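Local atomic coordinates of apicoplast TIC22, putative (Plasmodium falciparum 3D7, PDB entry 4E6Z), a protein that acts as a chaperone that is essential for protein import into the apicoplast. Residues Leu179-Phe184 against Ile238-Met243; Tyr192-Ala197 against Val244-Thr249; Glu198-Gln203 against Glu217-Ala222. One frame throughout, in Å; residues are numbered along the deposited sequence.

Contact 1 (Leu179-Phe184 against Ile238-Met243); sequences LYYLSF and IKVLNM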
loop_
_atom_site.group_PDB
_atom_site.type_symbol
_atom_site.label_atom_id
_atom_site.label_comp_id
_atom_site.label_asym_id
_atom_site.label_seq_id
_atom_site.Cartn_x
_atom_site.Cartn_y
_atom_site.Cartn_z
ATOM N N LEU A 179 -7.428 4.783 12.503
ATOM C CA LEU A 179 -7.358 5.301 13.867
ATOM C C LEU A 179 -8.639 5.030 14.637
ATOM O O LEU A 179 -8.604 4.720 15.825
ATOM C CB LEU A 179 -7.064 6.799 13.865
ATOM C CG LEU A 179 -5.609 7.164 13.595
ATOM C CD1 LEU A 179 -5.411 8.661 13.721
ATOM C CD2 LEU A 179 -4.708 6.416 14.562
ATOM N N TYR A 180 -9.767 5.150 13.947
ATOM C CA TYR A 180 -11.074 4.899 14.537
ATOM C C TYR A 180 -11.109 3.542 15.235
ATOM O O TYR A 180 -11.644 3.412 16.334
ATOM C CB TYR A 180 -12.149 4.967 13.448
ATOM C CG TYR A 180 -13.562 4.729 13.928
ATOM C CD1 TYR A 180 -14.170 3.491 13.773
ATOM C CD2 TYR A 180 -14.294 5.745 14.533
ATOM C CE1 TYR A 180 -15.463 3.271 14.205
ATOM C CE2 TYR A 180 -15.587 5.534 14.968
ATOM C CZ TYR A 180 -16.167 4.293 14.802
ATOM O OH TYR A 180 -17.454 4.070 15.232
ATOM N N TYR A 181 -10.514 2.540 14.595
ATOM C CA TYR A 181 -10.598 1.160 15.062
ATOM C C TYR A 181 -9.510 0.771 16.059
ATOM O O TYR A 181 -9.480 -0.358 16.546
ATOM C CB TYR A 181 -10.604 0.207 13.865
ATOM C CG TYR A 181 -11.763 0.467 12.933
ATOM C CD1 TYR A 181 -13.028 -0.053 13.202
ATOM C CD2 TYR A 181 -11.600 1.246 11.797
ATOM C CE1 TYR A 181 -14.094 0.192 12.354
ATOM C CE2 TYR A 181 -12.656 1.499 10.945
ATOM C CZ TYR A 181 -13.901 0.973 11.225
ATOM O OH TYR A 181 -14.948 1.229 10.369
ATOM N N LEU A 182 -8.623 1.707 16.369
ATOM C CA LEU A 182 -7.591 1.464 17.368
ATOM C C LEU A 182 -7.930 2.169 18.678
ATOM O O LEU A 182 -8.514 3.255 18.679
ATOM C CB LEU A 182 -6.227 1.937 16.860
ATOM C CG LEU A 182 -5.445 1.070 15.867
ATOM C CD1 LEU A 182 -6.248 -0.135 15.413
ATOM C CD2 LEU A 182 -5.000 1.904 14.672
ATOM N N SER A 183 -7.567 1.548 19.796
ATOM C CA SER A 183 -7.726 2.190 21.093
ATOM C C SER A 183 -6.596 3.193 21.288
ATOM O O SER A 183 -5.638 3.207 20.515
ATOM C CB SER A 183 -7.742 1.157 22.222
ATOM O OG SER A 183 -6.517 0.453 22.292
ATOM N N PHE A 184 -6.707 4.029 22.313
ATOM C CA PHE A 184 -5.740 5.102 22.521
ATOM C C PHE A 184 -4.294 4.616 22.445
ATOM O O PHE A 184 -3.470 5.207 21.746
ATOM C CB PHE A 184 -5.988 5.811 23.855
ATOM C CG PHE A 184 -5.039 6.944 24.121
ATOM C CD1 PHE A 184 -3.861 6.731 24.817
ATOM C CD2 PHE A 184 -5.321 8.222 23.668
ATOM C CE1 PHE A 184 -2.984 7.770 25.059
ATOM C CE2 PHE A 184 -4.448 9.267 23.909
ATOM C CZ PHE A 184 -3.277 9.040 24.605
ATOM N N ILE A 238 -15.432 -4.729 11.957
ATOM C CA ILE A 238 -14.280 -4.288 11.182
ATOM C C ILE A 238 -13.045 -4.208 12.074
ATOM O O ILE A 238 -13.074 -3.588 13.137
ATOM C CB ILE A 238 -14.543 -2.924 10.521
ATOM C CG1 ILE A 238 -15.661 -3.052 9.481
ATOM C CG2 ILE A 238 -13.261 -2.364 9.894
ATOM C CD1 ILE A 238 -16.062 -1.737 8.852
ATOM N N LYS A 239 -11.966 -4.853 11.645
ATOM C CA LYS A 239 -10.728 -4.853 12.414
ATOM C C LYS A 239 -9.532 -4.420 11.567
ATOM O O LYS A 239 -9.532 -4.572 10.346
ATOM C CB LYS A 239 -10.485 -6.227 13.036
ATOM C CG LYS A 239 -11.565 -6.636 14.021
ATOM C CD LYS A 239 -11.242 -7.947 14.711
ATOM C CE LYS A 239 -12.281 -8.260 15.780
ATOM N NZ LYS A 239 -12.022 -9.554 16.473
ATOM N N VAL A 240 -8.519 -3.875 12.230
ATOM C CA VAL A 240 -7.328 -3.389 11.545
ATOM C C VAL A 240 -6.134 -4.282 11.851
ATOM O O VAL A 240 -5.943 -4.715 12.988
ATOM C CB VAL A 240 -7.002 -1.934 11.948
ATOM C CG1 VAL A 240 -5.687 -1.475 11.320
ATOM C CG2 VAL A 240 -8.132 -1.011 11.542
ATOM N N LEU A 241 -5.336 -4.564 10.830
ATOM C CA LEU A 241 -4.129 -5.356 11.010
ATOM C C LEU A 241 -2.915 -4.629 10.445
ATOM O O LEU A 241 -3.045 -3.710 9.633
ATOM C CB LEU A 241 -4.281 -6.728 10.352
ATOM C CG LEU A 241 -5.337 -7.654 10.963
ATOM C CD1 LEU A 241 -5.543 -8.878 10.094
ATOM C CD2 LEU A 241 -4.945 -8.058 12.376
ATOM N N ASN A 242 -1.734 -5.046 10.881
ATOM C CA ASN A 242 -0.491 -4.479 10.381
ATOM C C ASN A 242 0.051 -5.333 9.241
ATOM O O ASN A 242 0.505 -6.456 9.464
ATOM C CB ASN A 242 0.535 -4.378 11.509
ATOM C CG ASN A 242 1.884 -3.875 11.029
ATOM O OD1 ASN A 242 1.980 -3.181 10.015
ATOM N ND2 ASN A 242 2.937 -4.222 11.762
HETATM N N MSE A 243 -0.015 -4.805 8.020
HETATM C CA MSE A 243 0.380 -5.559 6.830
HETATM C C MSE A 243 1.721 -6.259 7.011
HETATM O O MSE A 243 1.913 -7.378 6.541
HETATM C CB MSE A 243 0.444 -4.653 5.600
HETATM C CG MSE A 243 0.862 -5.391 4.341
HETATM SE SE MSE A 243 1.802 -4.260 3.059
HETATM C CE MSE A 243 3.255 -3.645 4.206
HETATM O O HOH W 1 -8.833 -3.182 15.291
#

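Contact 2 (Tyr192-Ala197 against Val244-Thr249); sequences YPVFYA and VDLIFT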
loop_
_atom_site.group_PDB
_atom_site.type_symbol
_atom_site.label_atom_id
_atom_site.label_comp_id
_atom_site.label_asym_id
_atom_site.label_seq_id
_atom_site.Cartn_x
_atom_site.Cartn_y
_atom_site.Cartn_z
ATOM N N TYR A 192 1.240 -0.114 9.011
ATOM C CA TYR A 192 0.777 -0.300 7.642
ATOM C C TYR A 192 -0.581 -0.982 7.644
ATOM O O TYR A 192 -0.678 -2.199 7.480
ATOM C CB TYR A 192 1.787 -1.116 6.842
ATOM C CG TYR A 192 3.161 -0.491 6.788
ATOM C CD1 TYR A 192 3.484 0.440 5.811
ATOM C CD2 TYR A 192 4.134 -0.828 7.719
ATOM C CE1 TYR A 192 4.743 1.017 5.760
ATOM C CE2 TYR A 192 5.395 -0.259 7.674
ATOM C CZ TYR A 192 5.694 0.663 6.692
ATOM O OH TYR A 192 6.945 1.232 6.647
ATOM N N PRO A 193 -1.639 -0.187 7.827
ATOM C CA PRO A 193 -3.001 -0.692 8.014
ATOM C C PRO A 193 -3.568 -1.464 6.817
ATOM O O PRO A 193 -3.400 -1.078 5.658
ATOM C CB PRO A 193 -3.816 0.587 8.254
ATOM C CG PRO A 193 -2.999 1.682 7.639
ATOM C CD PRO A 193 -1.579 1.284 7.877
ATOM N N VAL A 194 -4.226 -2.575 7.124
ATOM C CA VAL A 194 -5.130 -3.230 6.190
ATOM C C VAL A 194 -6.386 -3.576 6.981
ATOM O O VAL A 194 -6.318 -3.789 8.191
ATOM C CB VAL A 194 -4.511 -4.489 5.542
ATOM C CG1 VAL A 194 -3.500 -4.091 4.467
ATOM C CG2 VAL A 194 -3.852 -5.361 6.593
ATOM N N PHE A 195 -7.528 -3.607 6.304
ATOM C CA PHE A 195 -8.811 -3.795 6.971
ATOM C C PHE A 195 -9.451 -5.135 6.616
ATOM O O PHE A 195 -9.316 -5.619 5.493
ATOM C CB PHE A 195 -9.768 -2.659 6.595
ATOM C CG PHE A 195 -9.204 -1.286 6.833
ATOM C CD1 PHE A 195 -9.438 -0.622 8.027
ATOM C CD2 PHE A 195 -8.440 -0.658 5.862
ATOM C CE1 PHE A 195 -8.916 0.641 8.249
ATOM C CE2 PHE A 195 -7.920 0.607 6.075
ATOM C CZ PHE A 195 -8.159 1.258 7.269
ATOM N N TYR A 196 -10.152 -5.732 7.575
ATOM C CA TYR A 196 -10.919 -6.944 7.296
ATOM C C TYR A 196 -12.164 -7.050 8.173
ATOM O O TYR A 196 -12.272 -6.378 9.200
ATOM C CB TYR A 196 -10.048 -8.197 7.438
ATOM C CG TYR A 196 -9.871 -8.683 8.858
ATOM C CD1 TYR A 196 -10.623 -9.744 9.345
ATOM C CD2 TYR A 196 -8.952 -8.087 9.708
ATOM C CE1 TYR A 196 -10.470 -10.197 10.642
ATOM C CE2 TYR A 196 -8.790 -8.531 11.008
ATOM C CZ TYR A 196 -9.551 -9.586 11.471
ATOM O OH TYR A 196 -9.389 -10.029 12.765
ATOM N N ALA A 197 -13.101 -7.895 7.753
ATOM C CA ALA A 197 -14.340 -8.112 8.492
ATOM C C ALA A 197 -14.439 -9.554 8.978
ATOM O O ALA A 197 -14.048 -10.490 8.274
ATOM C CB ALA A 197 -15.541 -7.754 7.631
ATOM N N VAL A 244 2.647 -5.590 7.690
ATOM C CA VAL A 244 3.971 -6.152 7.935
ATOM C C VAL A 244 3.910 -7.459 8.724
ATOM O O VAL A 244 4.543 -8.447 8.348
ATOM C CB VAL A 244 4.884 -5.149 8.665
ATOM C CG1 VAL A 244 6.044 -5.873 9.339
ATOM C CG2 VAL A 244 5.388 -4.091 7.691
ATOM N N ASP A 245 3.149 -7.463 9.814
ATOM C CA ASP A 245 3.005 -8.654 10.646
ATOM C C ASP A 245 2.446 -9.824 9.849
ATOM O O ASP A 245 2.703 -10.985 10.168
ATOM C CB ASP A 245 2.092 -8.369 11.842
ATOM C CG ASP A 245 2.709 -7.401 12.835
ATOM O OD1 ASP A 245 3.847 -6.941 12.601
ATOM O OD2 ASP A 245 2.051 -7.100 13.854
ATOM N N LEU A 246 1.679 -9.512 8.812
ATOM C CA LEU A 246 1.036 -10.540 8.003
ATOM C C LEU A 246 2.014 -11.228 7.058
ATOM O O LEU A 246 1.813 -12.379 6.678
ATOM C CB LEU A 246 -0.138 -9.950 7.224
ATOM C CG LEU A 246 -1.294 -9.492 8.111
ATOM C CD1 LEU A 246 -2.267 -8.623 7.336
ATOM C CD2 LEU A 246 -1.999 -10.695 8.727
ATOM N N ILE A 247 3.071 -10.520 6.680
ATOM C CA ILE A 247 4.100 -11.104 5.831
ATOM C C ILE A 247 4.765 -12.288 6.530
ATOM O O ILE A 247 5.137 -13.275 5.893
ATOM C CB ILE A 247 5.182 -10.071 5.454
ATOM C CG1 ILE A 247 4.752 -9.244 4.241
ATOM C CG2 ILE A 247 6.485 -10.772 5.123
ATOM C CD1 ILE A 247 3.427 -8.552 4.393
ATOM N N PHE A 248 4.893 -12.189 7.850
ATOM C CA PHE A 248 5.676 -13.149 8.618
ATOM C C PHE A 248 4.836 -14.043 9.528
ATOM O O PHE A 248 5.377 -14.708 10.412
ATOM C CB PHE A 248 6.729 -12.420 9.454
ATOM C CG PHE A 248 7.546 -11.426 8.671
ATOM C CD1 PHE A 248 8.747 -11.799 8.091
ATOM C CD2 PHE A 248 7.111 -10.119 8.518
ATOM C CE1 PHE A 248 9.498 -10.887 7.374
ATOM C CE2 PHE A 248 7.859 -9.204 7.804
ATOM C CZ PHE A 248 9.053 -9.588 7.230
ATOM N N THR A 249 3.523 -14.058 9.323
ATOM C CA THR A 249 2.671 -14.959 10.087
ATOM C C THR A 249 3.129 -16.381 9.820
ATOM O O THR A 249 3.602 -16.691 8.725
ATOM C CB THR A 249 1.186 -14.830 9.702
ATOM O OG1 THR A 249 1.019 -15.152 8.316
ATOM C CG2 THR A 249 0.684 -13.418 9.956
#

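Contact 3 (Glu198-Gln203 against Glu217-Ala222); sequences ENLYIQ and EDLKEA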
loop_
_atom_site.group_PDB
_atom_site.type_symbol
_atom_site.label_atom_id
_atom_site.label_comp_id
_atom_site.label_asym_id
_atom_site.label_seq_id
_atom_site.Cartn_x
_atom_site.Cartn_y
_atom_site.Cartn_z
ATOM N N GLU A 198 -14.973 -9.718 10.184
ATOM C CA GLU A 198 -15.061 -11.017 10.850
ATOM C C GLU A 198 -15.700 -12.124 10.015
ATOM O O GLU A 198 -15.133 -13.208 9.857
ATOM C CB GLU A 198 -15.838 -10.873 12.159
ATOM C CG GLU A 198 -15.182 -9.961 13.175
ATOM C CD GLU A 198 -14.048 -10.634 13.925
ATOM O OE1 GLU A 198 -13.102 -11.125 13.272
ATOM O OE2 GLU A 198 -14.105 -10.668 15.172
ATOM N N ASN A 199 -16.890 -11.853 9.494
ATOM C CA ASN A 199 -17.684 -12.897 8.856
ATOM C C ASN A 199 -17.694 -12.811 7.336
ATOM O O ASN A 199 -18.643 -13.247 6.686
ATOM C CB ASN A 199 -19.114 -12.862 9.399
ATOM C CG ASN A 199 -19.178 -13.142 10.891
ATOM O OD1 ASN A 199 -18.911 -14.259 11.335
ATOM N ND2 ASN A 199 -19.525 -12.125 11.673
ATOM N N LEU A 200 -16.626 -12.252 6.777
ATOM C CA LEU A 200 -16.526 -12.035 5.337
ATOM C C LEU A 200 -15.455 -12.925 4.710
ATOM O O LEU A 200 -14.335 -13.013 5.214
ATOM C CB LEU A 200 -16.215 -10.565 5.044
ATOM C CG LEU A 200 -16.181 -10.171 3.568
ATOM C CD1 LEU A 200 -17.551 -10.366 2.940
ATOM C CD2 LEU A 200 -15.721 -8.736 3.411
ATOM N N TYR A 201 -15.804 -13.580 3.607
ATOM C CA TYR A 201 -14.878 -14.470 2.918
ATOM C C TYR A 201 -14.868 -14.221 1.412
ATOM O O TYR A 201 -15.735 -13.530 0.875
ATOM C CB TYR A 201 -15.241 -15.935 3.186
ATOM C CG TYR A 201 -15.223 -16.325 4.646
ATOM C CD1 TYR A 201 -14.096 -16.900 5.218
ATOM C CD2 TYR A 201 -16.336 -16.122 5.453
ATOM C CE1 TYR A 201 -14.077 -17.261 6.552
ATOM C CE2 TYR A 201 -16.326 -16.475 6.788
ATOM C CZ TYR A 201 -15.195 -17.044 7.332
ATOM O OH TYR A 201 -15.179 -17.400 8.661
ATOM N N ILE A 202 -13.867 -14.783 0.742
ATOM C CA ILE A 202 -13.836 -14.845 -0.714
ATOM C C ILE A 202 -13.225 -16.175 -1.135
ATOM O O ILE A 202 -12.429 -16.759 -0.401
ATOM C CB ILE A 202 -13.021 -13.698 -1.339
ATOM C CG1 ILE A 202 -11.612 -13.648 -0.740
ATOM C CG2 ILE A 202 -13.738 -12.370 -1.156
ATOM C CD1 ILE A 202 -10.655 -12.761 -1.510
ATOM N N GLN A 203 -13.600 -16.659 -2.314
ATOM C CA GLN A 203 -13.081 -17.934 -2.790
ATOM C C GLN A 203 -11.839 -17.768 -3.666
ATOM O O GLN A 203 -11.915 -17.269 -4.789
ATOM C CB GLN A 203 -14.170 -18.740 -3.512
ATOM C CG GLN A 203 -14.852 -18.014 -4.664
ATOM C CD GLN A 203 -15.992 -18.819 -5.268
ATOM O OE1 GLN A 203 -16.572 -19.689 -4.615
ATOM N NE2 GLN A 203 -16.321 -18.528 -6.523
ATOM N N GLU A 217 -12.970 1.693 2.351
ATOM C CA GLU A 217 -14.159 1.849 1.521
ATOM C C GLU A 217 -14.417 0.639 0.619
ATOM O O GLU A 217 -15.564 0.351 0.272
ATOM C CB GLU A 217 -14.098 3.149 0.708
ATOM C CG GLU A 217 -12.684 3.646 0.404
ATOM C CD GLU A 217 -12.067 4.443 1.547
ATOM O OE1 GLU A 217 -12.456 5.615 1.748
ATOM O OE2 GLU A 217 -11.180 3.900 2.237
ATOM N N ASP A 218 -13.354 -0.073 0.249
ATOM C CA ASP A 218 -13.503 -1.319 -0.504
ATOM C C ASP A 218 -14.108 -2.406 0.385
ATOM O O ASP A 218 -14.962 -3.175 -0.054
ATOM C CB ASP A 218 -12.157 -1.789 -1.061
ATOM C CG ASP A 218 -11.648 -0.911 -2.201
ATOM O OD1 ASP A 218 -12.455 -0.170 -2.808
ATOM O OD2 ASP A 218 -10.437 -0.971 -2.496
ATOM N N LEU A 219 -13.651 -2.465 1.632
ATOM C CA LEU A 219 -14.167 -3.416 2.604
ATOM C C LEU A 219 -15.652 -3.183 2.850
ATOM O O LEU A 219 -16.461 -4.101 2.720
ATOM C CB LEU A 219 -13.394 -3.318 3.923
ATOM C CG LEU A 219 -13.977 -4.120 5.095
ATOM C CD1 LEU A 219 -14.067 -5.594 4.750
ATOM C CD2 LEU A 219 -13.159 -3.915 6.365
ATOM N N LYS A 220 -16.004 -1.951 3.204
ATOM C CA LYS A 220 -17.396 -1.590 3.445
ATOM C C LYS A 220 -18.261 -1.875 2.226
ATOM O O LYS A 220 -19.449 -2.175 2.348
ATOM C CB LYS A 220 -17.513 -0.117 3.846
ATOM C CG LYS A 220 -17.055 0.169 5.268
ATOM C CD LYS A 220 -17.193 1.640 5.626
ATOM C CE LYS A 220 -16.774 1.888 7.071
ATOM N NZ LYS A 220 -16.719 3.340 7.419
ATOM N N GLU A 221 -17.660 -1.784 1.047
ATOM C CA GLU A 221 -18.381 -2.039 -0.187
ATOM C C GLU A 221 -18.650 -3.530 -0.345
ATOM O O GLU A 221 -19.710 -3.930 -0.827
ATOM C CB GLU A 221 -17.594 -1.505 -1.383
ATOM C CG GLU A 221 -18.458 -1.135 -2.570
ATOM C CD GLU A 221 -17.926 0.074 -3.316
ATOM O OE1 GLU A 221 -18.743 0.814 -3.904
ATOM O OE2 GLU A 221 -16.695 0.291 -3.303
ATOM N N ALA A 222 -17.688 -4.348 0.073
ATOM C CA ALA A 222 -17.817 -5.799 -0.017
ATOM C C ALA A 222 -18.793 -6.331 1.036
ATOM O O ALA A 222 -19.446 -7.356 0.838
ATOM C CB ALA A 222 -16.452 -6.463 0.125
#

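Contact 1 (Leu179-Phe184 against Ile238-Met243)
A type I beta turn, running from Leu179 to Leu182 just after helix 172-179, sets Tyr181 and Leu182 against strand 238-242, an outermost strand of a four-stranded mixed sheet. Tyr181 CG stands anti to its own carbonyl carbon (chi1 -59°), which carries the ring to Ile238. Ile238 lays its CG2 methyl over one face of the Tyr181 ring, 3.8 Å from the ring centroid and 20° off the normal, which makes a CH-pi contact. The methyl is displaced toward the rim, and Ile238 CB lies 3.6 Å from Tyr181 CE1. Farther out, the other branch of the isoleucine places CD1 3.5 Å from Tyr181 OH. The opposite face of the ring is covered by Tyr180, whose CD1 sits over its centre; the phenol thus lies sandwiched between its neighbour in the turn and Ile238. Ile238 and Val240, two residues apart, both point their side chains from the strand toward the turn, as alternation along a beta strand requires. Val240 CG2 reaches the root of the tyrosine, 3.6 Å from Tyr181 CB, and the two side chains cross at about a right angle. Leu182 adds a looser touch, CD1 to Val240 CB at 4.0 Å. No direct hydrogen bond joins the segments; instead a water donates to Tyr181 O and accepts from Val240 N, 3.2 Å from each. Tyr181 also packs on Leu216 and Lys220 of helix 216-227.

Contact 2 (Tyr192-Ala197 against Val244-Thr249)
Tyr192 and Val244 meet through the CG2 methyl of the valine, which approaches the phenol ring obliquely, 3.5 Å from Tyr192 CD2 and 3.8 Å from Tyr192 CE2. Neither Tyr192 CG nor CZ comes as near, so the touch is confined to the CD2-CE2 bond. In Val244 the CG1 branch stands anti to the backbone N (chi1 160°), which leaves CG2 as the branch directed at the tyrosine. The pair lies where strand 193-203 begins and the short, weakly bonded helix 243-247 starts, directly after the neighbouring antiparallel strand 238-242; the helix thereby packs over Val194 in the strand and Tyr192 just before it. Two residues further along both segments, Val194 and Leu246 point their side chains opposite ways, with Val194 CG2 3.7 Å from Leu246 CD1. Both are buried, and each also touches Leu212 of strand 208-213, while Val194 packs on Leu241 as well. The contact across the segments is wholly apolar. At this corner Asn242 OD1 makes weak hydrogen bonds with the backbone N of Tyr192 and of Val244. Within the helix, Ile247 N bonds to Val244 O at 3.0 Å.

Contact 3 (Glu198-Gln203 against Glu217-Ala222)
The backbones of 198-203 and 217-222 stay well apart, their nearest CA atoms, those of Leu200 and Ala222, being 8.3 Å from each other, and the gap is bridged by the Leu200 side chain. This is helix-on-sheet packing: helix 216-227 lies against the four-stranded mixed sheet near the place where strand 193-203 loses its regularity around Leu200. Leu200, in that irregular part, directs its side chain toward the helix and carries the whole contact from its side. Its CG is anti to the backbone N (chi1 -176°), and with chi2 at 63° the CD2 methyl faces both Leu219 and Ala222. There Leu200 CD2 meets Leu219 CD1 at 3.8 Å, the two leucines extending toward each other from the strand and from the helix. Leu219 and Ala222 are three residues apart, about one helical turn, and therefore lie on the same flank of the helix. Leu219 is buried, and it continues over the sheet to Phe195, Ala197 and Phe213. Asp218 OD2 accepts a hydrogen bond from Thr261 N, joining helix 216-227 to the start of helix 261-272. The helix itself is bonded through Ala222 N to Asp218 O at 3.0 Å. With no side chain beyond CB, Ala222 offers a single methyl, and Leu200 CD2 lies 4.1 Å from Ala222 CB.

From the N terminus, the chain leaves helix 172-179 through the turn of 179-184, runs along strand 193-203, returns in strand 208-213, and enters helix 216-227 before strand 238-242 and helix 243-247. Contact 1 closes the longest loop, its closest ends 54 residues apart; contact 2 closes one of 47 and contact 3 one of 14, which lies within the spans of both others. Contacts 1 and 2 cross, since their segments alternate along the chain. Tyr192 O and Met243 N, 2.7 Å apart, probably hydrogen-bond between them, whereas Lys239 NZ and Glu198 OE2 form a salt bridge between contacts 1 and 3. Leu219 of contact 3 also packs on Ile238, tying helix 216-227 to strand 238-242.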